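Local coordinates for protein acetone carboxylase alpha subunit (Xanthobacter autotrophicus Py2, PDB 5M45) that serves as the alpha subunit of a six-chain bacterial carboxylase assembly, carries a hydantoinase B/oxoprolinase family region and holds a manganese ion, at residues Ala640-Ile643 and Tyr647-Glu650; Leu744-Glu747 and Pro752-Gly755; Arg30-Thr35 and Ala374-Glu379. All coordinates share one frame; numbering follows the deposited sequence.

Contact 1 of 3, residues Ala640-Ile643 and Tyr647-Glu650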
# COMPACT_ATOMS: atom_id res chain seq x y z
N ALA A 640 -34.65 42.15 3.77
CA ALA A 640 -35.99 41.59 3.53
C ALA A 640 -35.99 40.54 2.38
O ALA A 640 -36.57 39.45 2.53
CB ALA A 640 -36.98 42.70 3.24
N ASP A 641 -35.32 40.86 1.28
CA ASP A 641 -35.17 39.92 0.14
C ASP A 641 -34.51 38.61 0.59
O ASP A 641 -34.95 37.53 0.21
CB ASP A 641 -34.33 40.51 -1.01
CG ASP A 641 -35.00 41.72 -1.69
OD1 ASP A 641 -36.20 42.00 -1.48
OD2 ASP A 641 -34.31 42.44 -2.44
N ASP A 642 -33.46 38.71 1.40
CA ASP A 642 -32.77 37.52 1.95
C ASP A 642 -33.67 36.63 2.81
O ASP A 642 -33.60 35.39 2.70
CB ASP A 642 -31.54 37.92 2.78
CG ASP A 642 -30.33 38.27 1.94
OD1 ASP A 642 -30.32 38.00 0.73
OD2 ASP A 642 -29.33 38.80 2.53
N ILE A 643 -34.51 37.25 3.67
CA ILE A 643 -35.45 36.47 4.47
C ILE A 643 -36.47 35.77 3.57
O ILE A 643 -36.70 34.56 3.74
CB ILE A 643 -36.16 37.34 5.53
CG1 ILE A 643 -35.11 37.92 6.50
CG2 ILE A 643 -37.21 36.53 6.31
CD1 ILE A 643 -35.62 39.12 7.26
N TYR A 647 -32.15 32.91 2.47
CA TYR A 647 -30.73 33.16 2.70
C TYR A 647 -30.36 33.51 4.15
O TYR A 647 -29.21 33.27 4.58
CB TYR A 647 -30.18 34.24 1.74
CG TYR A 647 -30.29 33.87 0.26
CD1 TYR A 647 -29.30 33.14 -0.38
CD2 TYR A 647 -31.39 34.28 -0.51
CE1 TYR A 647 -29.39 32.80 -1.73
CE2 TYR A 647 -31.51 33.95 -1.85
CZ TYR A 647 -30.50 33.22 -2.46
OH TYR A 647 -30.59 32.87 -3.80
N VAL A 648 -31.30 34.10 4.88
CA VAL A 648 -31.11 34.56 6.25
C VAL A 648 -32.37 34.26 7.06
O VAL A 648 -33.47 34.57 6.62
CB VAL A 648 -30.88 36.10 6.28
CG1 VAL A 648 -30.89 36.65 7.72
CG2 VAL A 648 -29.59 36.48 5.57
N LEU A 649 -32.20 33.71 8.26
CA LEU A 649 -33.31 33.48 9.19
C LEU A 649 -33.84 34.80 9.78
O LEU A 649 -33.05 35.67 10.20
CB LEU A 649 -32.89 32.53 10.33
CG LEU A 649 -32.48 31.11 9.97
CD1 LEU A 649 -31.88 30.37 11.17
CD2 LEU A 649 -33.67 30.33 9.43
N GLU A 650 -35.16 34.92 9.83
CA GLU A 650 -35.84 36.15 10.25
C GLU A 650 -35.30 36.74 11.57
O GLU A 650 -35.13 37.96 11.69
CB GLU A 650 -37.36 35.91 10.37
CG GLU A 650 -38.20 37.18 10.60
CD GLU A 650 -38.31 37.61 12.05
OE1 GLU A 650 -38.10 36.76 12.94
OE2 GLU A 650 -38.61 38.80 12.33
O HOH W 1 -35.32 32.88 5.60

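Contact 2 of 3, residues Leu744-Glu747 and Pro752-Gly755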
# COMPACT_ATOMS: atom_id res chain seq x y z
N LEU A 744 6.52 28.23 27.86
CA LEU A 744 5.44 27.34 27.43
C LEU A 744 5.97 26.08 26.72
O LEU A 744 5.77 25.90 25.49
CB LEU A 744 4.43 28.12 26.58
CG LEU A 744 3.06 27.46 26.41
CD1 LEU A 744 2.19 27.52 27.68
CD2 LEU A 744 2.36 28.07 25.19
N PRO A 745 6.65 25.20 27.47
CA PRO A 745 7.10 23.94 26.85
C PRO A 745 5.92 23.00 26.57
O PRO A 745 5.01 22.83 27.40
CB PRO A 745 8.05 23.34 27.89
CG PRO A 745 7.60 23.90 29.20
CD PRO A 745 7.02 25.28 28.90
N GLU A 746 5.93 22.38 25.40
CA GLU A 746 4.83 21.52 24.99
C GLU A 746 4.63 20.32 25.92
O GLU A 746 3.51 19.87 26.12
CB GLU A 746 5.04 21.02 23.55
CG GLU A 746 3.76 20.51 22.87
CD GLU A 746 3.97 20.12 21.42
OE1 GLU A 746 4.97 20.57 20.80
OE2 GLU A 746 3.16 19.34 20.87
N GLU A 747 5.72 19.84 26.50
CA GLU A 747 5.70 18.66 27.39
C GLU A 747 4.94 18.91 28.68
O GLU A 747 4.55 17.95 29.31
CB GLU A 747 7.11 18.19 27.75
CG GLU A 747 7.96 17.71 26.58
CD GLU A 747 8.68 18.84 25.81
OE1 GLU A 747 8.53 20.07 26.10
OE2 GLU A 747 9.38 18.46 24.86
N PRO A 752 -0.06 13.86 24.51
CA PRO A 752 1.07 13.26 23.77
C PRO A 752 1.79 14.25 22.84
O PRO A 752 1.14 15.08 22.23
CB PRO A 752 0.42 12.14 22.96
CG PRO A 752 -0.92 11.90 23.57
CD PRO A 752 -1.35 13.20 24.18
N THR A 753 3.13 14.12 22.75
CA THR A 753 3.96 14.98 21.91
C THR A 753 4.97 14.19 21.03
O THR A 753 6.08 14.69 20.72
CB THR A 753 4.74 16.01 22.76
OG1 THR A 753 5.61 15.31 23.64
CG2 THR A 753 3.82 16.90 23.61
N TYR A 754 4.57 13.00 20.59
CA TYR A 754 5.37 12.21 19.63
C TYR A 754 5.56 13.00 18.35
O TYR A 754 4.62 13.60 17.80
CB TYR A 754 4.73 10.83 19.34
CG TYR A 754 4.91 9.76 20.43
CD1 TYR A 754 5.15 10.09 21.76
CD2 TYR A 754 4.78 8.40 20.11
CE1 TYR A 754 5.30 9.10 22.73
CE2 TYR A 754 4.92 7.41 21.08
CZ TYR A 754 5.15 7.76 22.40
OH TYR A 754 5.33 6.83 23.37
N GLY A 755 6.79 13.03 17.88
CA GLY A 755 7.19 13.79 16.72
C GLY A 755 7.58 15.24 16.95
O GLY A 755 7.99 15.91 15.98
O HOH W 2 1.13 17.39 20.55

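Contact 3 of 3, residues Arg30-Thr35 and Ala374-Glu379. With AE4 (3,6,9,12,15-pentaoxaheptadecan-1-ol), chain P.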
# COMPACT_ATOMS: atom_id res chain seq x y z
N ARG A 30 21.26 24.27 -16.11
CA ARG A 30 21.67 25.44 -16.91
C ARG A 30 20.58 26.50 -16.86
O ARG A 30 20.85 27.68 -16.61
CB ARG A 30 21.99 25.04 -18.38
CG ARG A 30 22.22 26.22 -19.31
CD ARG A 30 22.77 25.85 -20.69
NE ARG A 30 21.80 25.02 -21.44
CZ ARG A 30 20.80 25.47 -22.20
NH1 ARG A 30 20.53 26.75 -22.33
NH2 ARG A 30 20.03 24.62 -22.89
N LEU A 31 19.34 26.09 -17.05
CA LEU A 31 18.21 27.01 -17.01
C LEU A 31 17.96 27.64 -15.63
O LEU A 31 17.66 28.84 -15.54
CB LEU A 31 16.94 26.33 -17.53
CG LEU A 31 17.00 25.78 -18.96
CD1 LEU A 31 15.64 25.15 -19.30
CD2 LEU A 31 17.34 26.82 -19.98
N MET A 32 18.09 26.85 -14.57
CA MET A 32 17.90 27.38 -13.21
C MET A 32 19.01 28.37 -12.82
O MET A 32 18.75 29.39 -12.16
CB MET A 32 17.77 26.24 -12.17
CG MET A 32 16.55 25.33 -12.34
SD MET A 32 14.92 26.13 -12.31
CE MET A 32 14.69 26.45 -14.07
N ALA A 33 20.24 28.08 -13.23
CA ALA A 33 21.38 28.98 -12.95
C ALA A 33 21.22 30.35 -13.66
O ALA A 33 21.55 31.39 -13.08
CB ALA A 33 22.71 28.31 -13.35
N ALA A 34 20.73 30.32 -14.90
CA ALA A 34 20.50 31.56 -15.67
C ALA A 34 19.31 32.37 -15.07
O ALA A 34 19.37 33.60 -15.04
CB ALA A 34 20.25 31.28 -17.15
N THR A 35 18.28 31.66 -14.59
CA THR A 35 17.16 32.28 -13.87
C THR A 35 17.64 33.03 -12.62
O THR A 35 17.30 34.19 -12.41
CB THR A 35 16.05 31.26 -13.53
OG1 THR A 35 15.64 30.58 -14.72
CG2 THR A 35 14.81 31.96 -12.90
N ALA A 374 4.42 32.66 -13.31
CA ALA A 374 4.03 33.36 -12.09
C ALA A 374 4.65 32.76 -10.80
O ALA A 374 4.90 33.49 -9.83
CB ALA A 374 2.51 33.44 -11.98
N ALA A 375 4.94 31.46 -10.78
CA ALA A 375 5.68 30.89 -9.62
C ALA A 375 7.10 31.42 -9.55
O ALA A 375 7.58 31.72 -8.45
CB ALA A 375 5.71 29.36 -9.68
N TYR A 376 7.77 31.55 -10.70
CA TYR A 376 9.11 32.16 -10.74
C TYR A 376 9.08 33.65 -10.30
O TYR A 376 10.11 34.19 -9.87
CB TYR A 376 9.80 31.99 -12.12
CG TYR A 376 10.24 30.55 -12.42
CD1 TYR A 376 11.40 30.04 -11.84
CD2 TYR A 376 9.47 29.68 -13.21
CE1 TYR A 376 11.78 28.73 -12.05
CE2 TYR A 376 9.87 28.38 -13.44
CZ TYR A 376 11.02 27.90 -12.86
OH TYR A 376 11.42 26.59 -13.03
N GLY A 377 7.94 34.33 -10.39
CA GLY A 377 7.83 35.72 -9.97
C GLY A 377 7.38 35.94 -8.53
O GLY A 377 7.10 37.06 -8.15
N THR A 378 7.31 34.87 -7.73
CA THR A 378 6.88 34.92 -6.32
C THR A 378 7.94 34.26 -5.41
O THR A 378 8.49 33.23 -5.76
CB THR A 378 5.53 34.16 -6.16
OG1 THR A 378 4.57 34.63 -7.11
CG2 THR A 378 4.97 34.31 -4.76
N GLU A 379 8.26 34.88 -4.28
CA GLU A 379 9.18 34.28 -3.29
C GLU A 379 8.36 33.66 -2.14
O GLU A 379 7.41 34.29 -1.66
CB GLU A 379 10.14 35.31 -2.72
CG GLU A 379 11.14 35.91 -3.70
CD GLU A 379 11.84 37.14 -3.13
OE1 GLU A 379 12.27 37.95 -3.97
OE2 GLU A 379 11.87 37.37 -1.89
C2 AE4 P . 15.93 33.23 -4.94
C3 AE4 P . 16.44 32.02 -5.72
O4 AE4 P . 15.89 32.04 -7.04
C5 AE4 P . 16.59 31.25 -8.01
C6 AE4 P . 15.63 30.76 -9.11
O7 AE4 P . 15.37 29.35 -9.03
C8 AE4 P . 14.54 28.99 -7.92
C9 AE4 P . 14.40 27.48 -7.87
C11 AE4 P . 12.03 27.03 -7.74
O10 AE4 P . 13.20 27.11 -8.56
C12 AE4 P . 10.89 27.73 -8.45
O13 AE4 P . 10.24 26.83 -9.36
C14 AE4 P . 8.88 27.20 -9.59
C15 AE4 P . 8.30 26.34 -10.70
O16 AE4 P . 8.08 25.03 -10.19
C17 AE4 P . 6.74 24.77 -9.79
C18 AE4 P . 6.65 23.28 -9.45
O19 AE4 P . 7.03 22.50 -10.60

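Contact 1 of 3, residues Ala640-Ile643 and Tyr647-Glu650
Two first torsions bring Asp642 and Val648 together. The carboxylate of Asp642 stands beside its backbone N (chi1 -79°), which sets it along the flank of the helix, near Tyr647 CB and Val648 CG2. In Val648, CG1 lies anti to the backbone N (chi1 171°), and the other branch, CG2, is the one set against Asp642. This methyl rests 3.7 Å from Asp642 CB and also lies beside OD2, so a beta-branched apolar residue covers the aliphatic foot of a buried acid. OD1 lies over the start of the tyrosine side chain, 3.9 Å from Tyr647 CB, with the carboxylate plane tilted well away from that of the ring. The acid's charge is met by salt bridges from OD2 to Arg515 and Arg634, which probably keep it ionised.

The backbone supplies the polar link. Asp642 O accepts a 2.9 Å hydrogen bond from Tyr647 N, bent to 144° at the hydrogen, and a weak second one of 3.4 Å from Val648 N. One residue further along, Ile643 CA makes a CA-H...O contact of 3.5 Å with Val648 O. A water donates to both Ile643 O and Val648 O, tying a carbonyl of the last helical turn to the loop. At the margin, Ile643 CG2 meets Glu650 CB at 4.1 Å; both side chains also touch Tyr669 and Val661, and the branched isoleucine suits this apolar surrounding.

The bond from Tyr647 N to Asp642 O, a carbonyl receiving an N-H from five residues later, lies at the C-terminal end of helix 636-645 and is a 6→1 bond of the kind found in Schellman motifs.

Contact 2 of 3, residues Leu744-Glu747 and Pro752-Gly755
Glu746 and Glu747 belong to a short 3-10 segment, while Thr753, which faces them, lies in irregular loop, and the two backbones do not pair. Their closest alpha carbons, Glu747 CA and Thr753 CA, are 6.8 Å apart, a spacing that side chains and one water span.

Glu746 reaches across with CG anti to its backbone N (chi1 -161°) and the chain extended beyond (chi2 176°). It slides past Thr753, the two side chains running in opposite directions. The touching group on the threonine is its methyl: Thr753 CG2 packs 3.7 Å from Glu746 CG and equally close to Glu746 OE2, so it lies alongside the acid from its methylene to its carboxylate. OG1 occupies the position between backbone N and carbonyl carbon (chi1 62°), which turns the methyl, not the hydroxyl, toward Glu746. Threonine suits the place because its apolar branch can lie against the glutamate's hydrocarbon part. Glu747 adds only a loose touch, its CG 4.5 Å from Thr753 OG1.

The polar link is a water that donates to Glu746 OE2 at 2.8 Å and to Pro752 O at 2.9 Å, joining the acid to the carbonyl just before the threonine. The same carboxylate is anchored by salt bridges from OE1 to Lys723 and Arg339 and by a hydrogen bond between OE2 and Gln716. These partners would tend to hold Glu746 ionised and fix the rotation of its carboxylate, and a long acidic chain is well fitted to serve them all.

Both segments follow helix 726-735. Glu746 also lies on Ala719 and Ala720 of helix 712-724, whereas Tyr754 OH bonds to the carbonyl O of Trp532, on strand 532-535 of the second subunit, and Gly755 N to Asp531 of that subunit.

Contact 3 of 3, residues Arg30-Thr35 and Ala374-Glu379
Leu31 O is gripped twice by Thr35, the residue whose methyl group meets Tyr376. Thr35 OG1 donates to it at 2.8 Å and Thr35 N at 3.0 Å, the two donors arriving from opposite faces of the carbonyl plane. The hydroxyl is thus held against its own helix, with a further hydrogen bond to Ala42 N, while CG2, anti to the backbone N, points across to the aromatic ring. This methyl lies obliquely against Tyr376 CD1 at 4.1 Å, so threonine serves both sides: its hydroxyl the helix, its methyl the ring.

Met32 comes in at the ring's edge. Its chain, bent at chi2 and chi3, carries the sulfur to 5.3 Å from the Tyr376 ring centroid, 78° off the ring normal, a Met-aromatic contact. The terminal methyl reaches further, with Met32 CE 3.4 Å from Tyr376 OH. The flexible, unbranched thioether suits this approach, since its bends bring sulfur and methyl to the phenol edge. The hydroxyl itself is hydrogen-bonded to Asp100, which helps fix where the ring ends.

One face of the ring is covered by 3,6,9,12,15-pentaoxaheptadecan-1-ol: its C14 stands 3.9 Å above the plane, offset toward the rim, and its O13 lies 3.6 Å from Tyr376 CE1. Ala375 CB packs against C14 as well, its small methyl bordering the chain.

Tyr376 lies on the short helical stretch 373-376, which leads into strand 378-381, an outermost strand, within this chain, of a mixed sheet, and bridges from there to helix 24-38.

Overall arrangement
Along the chain the contacts come in series: contact 3 closes first, then contact 1, then contact 2. Contact 3 alone joins distant parts of the sequence, bringing helix 24-38 against the region of helix 373-376 and strand 378-381, while the other two are local contacts between segments close in sequence in the C-terminal part. Contacts 1 and 3 have centres 50 Å apart on opposite sides of the chain's centre; contact 2 lies 47 Å from contact 1 and 39 Å from contact 3, centre to centre. None touches another, and they share no helix or strand. Their settings differ: the end of a helix, a loop whose Tyr754 and Gly755 bond to the second subunit, and the wall of a ligand pocket.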